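Local coordinates for protein beta-galactosidase/beta-glucuronidase (Faecalibacterium prausnitzii L2-6, PDB 6MVF) that binds flavin mononucleotide and, as a family 2 glycoside hydrolase, is thought to split beta-glucuronides or related beta-glycosides, at residues S145-S150 against H371-E376; I358-V363 against N398-G403. One frame throughout, in Å; residues are numbered along the deposited sequence.

Interaction 1: S145-S150 against H371-E376; sequences SMYPAS and HTHVME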
ATOM      1  N   SER A 145     -45.042  14.636  -8.842  1.00 41.27           N
ATOM      2  CA  SER A 145     -44.061  14.855  -9.899  1.00 43.06           C
ATOM      3  C   SER A 145     -42.931  13.827  -9.924  1.00 48.47           C
ATOM      4  O   SER A 145     -42.019  13.957 -10.743  1.00 42.88           O
ATOM      5  CB  SER A 145     -43.458  16.253  -9.770  1.00 41.44           C
ATOM      6  OG  SER A 145     -42.731  16.380  -8.558  1.00 39.27           O
ATOM      7  N   MET A 146     -42.966  12.802  -9.074  1.00 51.32           N
ATOM      8  CA  MET A 146     -41.799  11.951  -8.869  1.00 40.51           C
ATOM      9  C   MET A 146     -41.704  10.828  -9.894  1.00 38.90           C
ATOM     10  O   MET A 146     -42.696  10.169 -10.210  1.00 42.04           O
ATOM     11  CB  MET A 146     -41.832  11.342  -7.468  1.00 39.53           C
ATOM     12  CG  MET A 146     -40.635  10.458  -7.147  1.00 45.61           C
ATOM     13  SD  MET A 146     -39.064  11.361  -7.224  1.00 41.16           S
ATOM     14  CE  MET A 146     -39.346  12.596  -5.946  1.00 41.32           C
ATOM     15  N   TYR A 147     -40.495  10.615 -10.412  1.00 42.00           N
ATOM     16  CA  TYR A 147     -40.079   9.357 -11.014  1.00 38.72           C
ATOM     17  C   TYR A 147     -38.813   8.876 -10.323  1.00 33.84           C
ATOM     18  O   TYR A 147     -37.970   9.702  -9.949  1.00 37.27           O
ATOM     19  CB  TYR A 147     -39.785   9.495 -12.496  1.00 31.66           C
ATOM     20  CG  TYR A 147     -40.965   9.842 -13.350  1.00 33.94           C
ATOM     21  CD1 TYR A 147     -41.700   8.844 -13.959  1.00 30.77           C
ATOM     22  CD2 TYR A 147     -41.318  11.171 -13.582  1.00 32.29           C
ATOM     23  CE1 TYR A 147     -42.764   9.137 -14.760  1.00 36.68           C
ATOM     24  CE2 TYR A 147     -42.378  11.482 -14.392  1.00 37.75           C
ATOM     25  CZ  TYR A 147     -43.103  10.452 -14.986  1.00 41.05           C
ATOM     26  OH  TYR A 147     -44.173  10.714 -15.807  1.00 34.78           O
ATOM     27  N   PRO A 148     -38.636   7.558 -10.146  1.00 29.20           N
ATOM     28  CA  PRO A 148     -39.559   6.456 -10.480  1.00 37.16           C
ATOM     29  C   PRO A 148     -40.757   6.361  -9.539  1.00 34.90           C
ATOM     30  O   PRO A 148     -40.676   6.817  -8.401  1.00 32.44           O
ATOM     31  CB  PRO A 148     -38.687   5.198 -10.335  1.00 30.46           C
ATOM     32  CG  PRO A 148     -37.643   5.577  -9.319  1.00 32.27           C
ATOM     33  CD  PRO A 148     -37.375   7.064  -9.556  1.00 30.67           C
ATOM     34  N   ALA A 149     -41.856   5.775 -10.008  1.00 36.04           N
ATOM     35  CA  ALA A 149     -43.023   5.615  -9.152  1.00 37.69           C
ATOM     36  C   ALA A 149     -43.578   4.205  -9.251  1.00 39.61           C
ATOM     37  O   ALA A 149     -44.054   3.650  -8.256  1.00 40.13           O
ATOM     38  CB  ALA A 149     -44.090   6.645  -9.509  1.00 36.15           C
ATOM     39  N   SER A 150     -43.502   3.610 -10.439  1.00 39.61           N
ATOM     40  CA  SER A 150     -43.987   2.255 -10.671  1.00 40.21           C
ATOM     41  C   SER A 150     -42.889   1.467 -11.378  1.00 39.34           C
ATOM     42  O   SER A 150     -42.623   1.691 -12.563  1.00 38.66           O
ATOM     43  CB  SER A 150     -45.276   2.269 -11.495  1.00 35.02           C
ATOM     44  OG  SER A 150     -45.783   0.952 -11.637  1.00 47.13           O
ATOM     45  N   HIS A 371     -43.561  16.747 -15.843  1.00 38.62           N
ATOM     46  CA  HIS A 371     -42.796  17.058 -17.047  1.00 42.03           C
ATOM     47  C   HIS A 371     -41.484  17.740 -16.681  1.00 41.84           C
ATOM     48  O   HIS A 371     -40.427  17.411 -17.227  1.00 41.65           O
ATOM     49  CB  HIS A 371     -43.622  17.937 -18.002  1.00 36.20           C
ATOM     50  CG  HIS A 371     -42.910  18.310 -19.273  1.00 34.33           C
ATOM     51  ND1 HIS A 371     -42.257  19.515 -19.438  1.00 41.64           N
ATOM     52  CD2 HIS A 371     -42.763  17.645 -20.448  1.00 39.71           C
ATOM     53  CE1 HIS A 371     -41.733  19.577 -20.653  1.00 30.99           C
ATOM     54  NE2 HIS A 371     -42.024  18.454 -21.286  1.00 36.50           N
ATOM     55  N   THR A 372     -41.530  18.673 -15.733  1.00 41.41           N
ATOM     56  CA  THR A 372     -40.315  19.351 -15.315  1.00 45.42           C
ATOM     57  C   THR A 372     -39.334  18.383 -14.653  1.00 45.38           C
ATOM     58  O   THR A 372     -38.129  18.444 -14.923  1.00 41.24           O
ATOM     59  CB  THR A 372     -40.673  20.513 -14.396  1.00 41.42           C
ATOM     60  OG1 THR A 372     -41.317  21.523 -15.182  1.00 38.94           O
ATOM     61  CG2 THR A 372     -39.417  21.097 -13.716  1.00 34.51           C
ATOM     62  N   HIS A 373     -39.823  17.470 -13.809  1.00 33.66           N
ATOM     63  CA  HIS A 373     -38.936  16.459 -13.241  1.00 42.73           C
ATOM     64  C   HIS A 373     -38.169  15.713 -14.332  1.00 46.44           C
ATOM     65  O   HIS A 373     -36.939  15.594 -14.271  1.00 44.55           O
ATOM     66  CB  HIS A 373     -39.731  15.472 -12.386  1.00 40.41           C
ATOM     67  CG  HIS A 373     -38.917  14.325 -11.859  1.00 44.97           C
ATOM     68  ND1 HIS A 373     -38.540  14.226 -10.536  1.00 46.77           N
ATOM     69  CD2 HIS A 373     -38.437  13.211 -12.469  1.00 44.27           C
ATOM     70  CE1 HIS A 373     -37.847  13.114 -10.357  1.00 45.65           C
ATOM     71  NE2 HIS A 373     -37.772  12.479 -11.514  1.00 46.06           N
ATOM     72  N   VAL A 374     -38.879  15.201 -15.341  1.00 37.02           N
ATOM     73  CA  VAL A 374     -38.232  14.328 -16.316  1.00 35.77           C
ATOM     74  C   VAL A 374     -37.167  15.098 -17.093  1.00 36.98           C
ATOM     75  O   VAL A 374     -36.029  14.634 -17.234  1.00 33.11           O
ATOM     76  CB  VAL A 374     -39.283  13.670 -17.234  1.00 38.12           C
ATOM     77  CG1 VAL A 374     -38.716  13.398 -18.593  1.00 40.32           C
ATOM     78  CG2 VAL A 374     -39.797  12.356 -16.622  1.00 33.17           C
ATOM     79  N   MET A 375     -37.501  16.312 -17.560  1.00 38.55           N
ATOM     80  CA  MET A 375     -36.526  17.124 -18.295  1.00 38.19           C
ATOM     81  C   MET A 375     -35.308  17.452 -17.438  1.00 38.03           C
ATOM     82  O   MET A 375     -34.170  17.388 -17.918  1.00 42.46           O
ATOM     83  CB  MET A 375     -37.160  18.427 -18.810  1.00 38.38           C
ATOM     84  CG  MET A 375     -38.417  18.292 -19.685  1.00 33.09           C
ATOM     85  SD  MET A 375     -38.176  17.410 -21.231  1.00 35.95           S
ATOM     86  CE  MET A 375     -37.345  18.649 -22.222  1.00 35.74           C
ATOM     87  N   GLU A 376     -35.519  17.826 -16.169  1.00 40.92           N
ATOM     88  CA  GLU A 376     -34.386  18.150 -15.303  1.00 36.03           C
ATOM     89  C   GLU A 376     -33.484  16.941 -15.115  1.00 42.28           C
ATOM     90  O   GLU A 376     -32.248  17.062 -15.153  1.00 34.45           O
ATOM     91  CB  GLU A 376     -34.872  18.638 -13.949  1.00 34.40           C
ATOM     92  CG  GLU A 376     -35.730  19.868 -13.991  1.00 44.16           C
ATOM     93  CD  GLU A 376     -34.939  21.145 -14.046  1.00 50.88           C
ATOM     94  OE1 GLU A 376     -34.014  21.246 -14.880  1.00 56.80           O
ATOM     95  OE2 GLU A 376     -35.248  22.057 -13.252  1.00 58.95           O
TER

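Interaction 2: I358-V363 against N398-G403; sequences IPFISV and NEILIG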
ATOM      1  N   ILE A 358     -32.627   7.652 -17.742  1.00 32.09           N
ATOM      2  CA  ILE A 358     -33.333   8.286 -16.628  1.00 32.60           C
ATOM      3  C   ILE A 358     -34.462   7.353 -16.202  1.00 31.70           C
ATOM      4  O   ILE A 358     -34.876   6.503 -17.000  1.00 32.28           O
ATOM      5  CB  ILE A 358     -33.877   9.668 -17.024  1.00 35.81           C
ATOM      6  CG1 ILE A 358     -34.807   9.532 -18.237  1.00 31.62           C
ATOM      7  CG2 ILE A 358     -32.745  10.649 -17.288  1.00 30.47           C
ATOM      8  CD1 ILE A 358     -35.319  10.827 -18.756  1.00 35.26           C
ATOM      9  N   PRO A 359     -34.989   7.466 -14.959  1.00 29.17           N
ATOM     10  CA  PRO A 359     -36.073   6.564 -14.519  1.00 32.10           C
ATOM     11  C   PRO A 359     -37.468   6.999 -14.956  1.00 28.00           C
ATOM     12  O   PRO A 359     -38.409   6.956 -14.167  1.00 34.53           O
ATOM     13  CB  PRO A 359     -35.946   6.589 -12.990  1.00 24.95           C
ATOM     14  CG  PRO A 359     -35.402   7.945 -12.709  1.00 25.64           C
ATOM     15  CD  PRO A 359     -34.502   8.316 -13.864  1.00 24.90           C
ATOM     16  N   PHE A 360     -37.611   7.423 -16.208  1.00 34.31           N
ATOM     17  CA  PHE A 360     -38.913   7.680 -16.832  1.00 33.31           C
ATOM     18  C   PHE A 360     -39.525   6.326 -17.207  1.00 32.75           C
ATOM     19  O   PHE A 360     -39.395   5.830 -18.330  1.00 33.17           O
ATOM     20  CB  PHE A 360     -38.708   8.592 -18.035  1.00 33.76           C
ATOM     21  CG  PHE A 360     -39.971   9.113 -18.640  1.00 44.95           C
ATOM     22  CD1 PHE A 360     -41.168   9.075 -17.933  1.00 40.01           C
ATOM     23  CD2 PHE A 360     -39.960   9.632 -19.944  1.00 40.53           C
ATOM     24  CE1 PHE A 360     -42.333   9.559 -18.508  1.00 41.65           C
ATOM     25  CE2 PHE A 360     -41.116  10.111 -20.531  1.00 35.60           C
ATOM     26  CZ  PHE A 360     -42.305  10.079 -19.819  1.00 44.54           C
ATOM     27  N   ILE A 361     -40.188   5.697 -16.236  1.00 28.79           N
ATOM     28  CA  ILE A 361     -40.459   4.266 -16.302  1.00 32.62           C
ATOM     29  C   ILE A 361     -41.943   3.963 -16.088  1.00 38.43           C
ATOM     30  O   ILE A 361     -42.588   4.527 -15.196  1.00 37.40           O
ATOM     31  CB  ILE A 361     -39.588   3.504 -15.277  1.00 31.34           C
ATOM     32  CG1 ILE A 361     -39.769   1.990 -15.400  1.00 32.17           C
ATOM     33  CG2 ILE A 361     -39.865   3.978 -13.869  1.00 31.92           C
ATOM     34  CD1 ILE A 361     -38.513   1.204 -15.024  1.00 34.27           C
ATOM     35  N   SER A 362     -42.476   3.069 -16.933  1.00 33.80           N
ATOM     36  CA  SER A 362     -43.717   2.317 -16.722  1.00 34.57           C
ATOM     37  C   SER A 362     -45.000   3.099 -16.970  1.00 36.33           C
ATOM     38  O   SER A 362     -45.810   2.694 -17.807  1.00 38.86           O
ATOM     39  CB  SER A 362     -43.783   1.743 -15.309  1.00 32.17           C
ATOM     40  OG  SER A 362     -43.133   0.496 -15.232  1.00 39.21           O
ATOM     41  N   VAL A 363     -45.206   4.187 -16.225  1.00 35.64           N
ATOM     42  CA  VAL A 363     -46.498   4.860 -16.104  1.00 33.39           C
ATOM     43  C   VAL A 363     -46.273   6.352 -16.269  1.00 34.95           C
ATOM     44  O   VAL A 363     -45.662   6.991 -15.405  1.00 36.90           O
ATOM     45  CB  VAL A 363     -47.172   4.581 -14.754  1.00 35.43           C
ATOM     46  CG1 VAL A 363     -48.385   5.487 -14.593  1.00 27.08           C
ATOM     47  CG2 VAL A 363     -47.537   3.098 -14.610  1.00 24.87           C
ATOM     48  N   ASN A 398     -38.253   3.655 -20.267  1.00 32.68           N
ATOM     49  CA  ASN A 398     -38.363   2.196 -20.227  1.00 33.34           C
ATOM     50  C   ASN A 398     -39.828   1.818 -20.057  1.00 31.69           C
ATOM     51  O   ASN A 398     -40.454   2.197 -19.062  1.00 33.15           O
ATOM     52  CB  ASN A 398     -37.532   1.591 -19.087  1.00 31.10           C
ATOM     53  CG  ASN A 398     -37.682   0.079 -18.998  1.00 37.10           C
ATOM     54  OD1 ASN A 398     -37.202  -0.651 -19.874  1.00 34.30           O
ATOM     55  ND2 ASN A 398     -38.347  -0.403 -17.942  1.00 33.47           N
ATOM     56  N   GLU A 399     -40.375   1.092 -21.033  1.00 29.67           N
ATOM     57  CA  GLU A 399     -41.690   0.457 -20.893  1.00 37.07           C
ATOM     58  C   GLU A 399     -42.778   1.462 -20.517  1.00 34.11           C
ATOM     59  O   GLU A 399     -43.701   1.146 -19.763  1.00 29.92           O
ATOM     60  CB  GLU A 399     -41.637  -0.680 -19.869  1.00 32.59           C
ATOM     61  CG  GLU A 399     -40.842  -1.872 -20.316  1.00 26.99           C
ATOM     62  CD  GLU A 399     -40.956  -3.033 -19.340  1.00 44.37           C
ATOM     63  OE1 GLU A 399     -41.468  -2.805 -18.218  1.00 47.59           O
ATOM     64  OE2 GLU A 399     -40.538  -4.169 -19.686  1.00 43.08           O
ATOM     65  N   ILE A 400     -42.679   2.680 -21.060  1.00 29.76           N
ATOM     66  CA  ILE A 400     -43.565   3.765 -20.653  1.00 36.60           C
ATOM     67  C   ILE A 400     -45.040   3.515 -21.027  1.00 38.84           C
ATOM     68  O   ILE A 400     -45.938   4.173 -20.481  1.00 37.07           O
ATOM     69  CB  ILE A 400     -43.042   5.103 -21.233  1.00 31.65           C
ATOM     70  CG1 ILE A 400     -43.565   6.280 -20.404  1.00 35.40           C
ATOM     71  CG2 ILE A 400     -43.408   5.257 -22.709  1.00 29.17           C
ATOM     72  CD1 ILE A 400     -43.444   6.078 -18.888  1.00 31.99           C
ATOM     73  N   LEU A 401     -45.324   2.557 -21.913  1.00 33.49           N
ATOM     74  CA  LEU A 401     -46.710   2.270 -22.285  1.00 35.68           C
ATOM     75  C   LEU A 401     -47.416   1.319 -21.336  1.00 40.21           C
ATOM     76  O   LEU A 401     -48.573   0.979 -21.592  1.00 43.51           O
ATOM     77  CB  LEU A 401     -46.801   1.669 -23.687  1.00 34.43           C
ATOM     78  CG  LEU A 401     -46.345   2.493 -24.882  1.00 31.21           C
ATOM     79  CD1 LEU A 401     -46.768   1.789 -26.150  1.00 33.79           C
ATOM     80  CD2 LEU A 401     -46.884   3.890 -24.808  1.00 29.80           C
ATOM     81  N   ILE A 402     -46.758   0.844 -20.278  1.00 43.88           N
ATOM     82  CA  ILE A 402     -47.453  -0.038 -19.349  1.00 40.23           C
ATOM     83  C   ILE A 402     -48.683   0.659 -18.784  1.00 39.14           C
ATOM     84  O   ILE A 402     -49.732   0.036 -18.593  1.00 41.96           O
ATOM     85  CB  ILE A 402     -46.501  -0.520 -18.240  1.00 41.85           C
ATOM     86  CG1 ILE A 402     -45.705  -1.737 -18.718  1.00 39.99           C
ATOM     87  CG2 ILE A 402     -47.265  -0.885 -16.966  1.00 31.51           C
ATOM     88  CD1 ILE A 402     -44.502  -2.045 -17.831  1.00 31.38           C
ATOM     89  N   GLY A 403     -48.588   1.972 -18.564  1.00 44.09           N
ATOM     90  CA  GLY A 403     -49.646   2.798 -18.015  1.00 43.63           C
ATOM     91  C   GLY A 403     -50.592   3.395 -19.034  1.00 45.86           C
ATOM     92  O   GLY A 403     -51.468   4.191 -18.668  1.00 42.10           O
TER
HETATM   93  O   HOH W   1     -40.997  -1.046 -15.986  1.00 32.64           O

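Interaction 1: S145-S150 against H371-E376
His373 leaves its helix with the imidazole lying against the loop backbone from Ser145 to Tyr147. Its ring carbon CG lies anti to the backbone N (chi1 175°), a setting that carries the imidazole outward to the loop. At the root, CB rests on the carbonyl oxygen of Ser145 (CB to O 3.2 Å), and CG is almost as near to the same atom. ND1 turns to Glu113, whose OE1 also takes the hydroxyl of Ser145, so one carboxylate holds both sides of the contact. Further out, CE1 meets the sulfur of Met146 (CE1 to SD 3.8 Å), which approaches the ring obliquely on a chain bent at chi2 and chi3. The backbone N of Tyr147 lies over one face of the imidazole. At the tip, NE2 is 3.2 Å from the carbonyl O of Tyr147 and makes a weak hydrogen bond to Glu377; acids beside both nitrogens would probably favour a protonated ring. The loop belongs to the sugar-binding domain and the helix, 368-385, to the TIM barrel, so this buried contact is one place where two domains of the family 2 architecture meet. Carbon contacts make up the rest. His373 CD2 comes to the edge of the Tyr147 ring, near its plane (CD2 to Tyr147 CD2 3.7 Å), with the two rings inclined at 46°. Val374 CG2 lies 3.5 Å from Tyr147 CE2, while the Tyr147 hydroxyl is hydrogen-bonded to the backbone N of Lys365. With an alanine at His373, Glu113 would probably lose its imidazole partner and a gap would be likely to open between Met146 and the Tyr147 ring. The peptide bond from Tyr147 to Pro148 is cis.

Interaction 2: I358-V363 against N398-G403
Segments 358-363 and 398-403 meet in a single parallel beta bridge around Ile361, where Asn398 N donates to Phe360 O (3.1 Å, 161° at the hydrogen) and Ser362 N to Asn398 O (3.1 Å). Beyond it the chains stay joined by a third bond, Gly403 N to Ser362 O (3.0 Å). The side chains of Ile361 and Asn398 run alongside each other, Ile361 CD1 against Asn398 ND2, while Asn398 OD1 accepts from Asn453 and Arg333. Elsewhere Ile400 sends CG1 over one face of the Phe360 ring as a CH-pi contact (4.3 Å to the centroid), with Ile400 CD1 3.7 Å from Phe360 CE1. Having CG anti to the backbone N (chi1 -171°) leads this ring out to Ile400; Phe360 is itself the centre of an inverse gamma turn. A water bridges Ser362 OG and Glu399 OE1, donating to the carboxylate. The bridge continues the pairing of neighbouring strands 353-357 and 391-398 at their C-terminal ends, the active-site rim of a TIM barrel; Asn398-Glu399 matches the Asn-Glu pair found there in family 2 relatives, whose glutamate is the acid/base.

Overall arrangement
Interaction 1 is buried and joins two domains, whereas interaction 2 is internal to the barrel and runs from a buried start at Phe360 and Asn398 to exposed residues at Ile402 and Gly403. Side chains set against loop backbone, with an outside carboxylate, carry the first; main-chain hydrogen bonds carry the second. Their segments alternate along the chain; 358-363 leads into helix 368-385, which supplies 371-376. They touch directly: the rings of Tyr147 and Phe360 meet edge-to-face, and Ser362 OG makes a weak hydrogen bond to Ser150 O. Val374 packs on Phe360, and both pack against Leu416 of helix 407-423, the helix that follows 398-403.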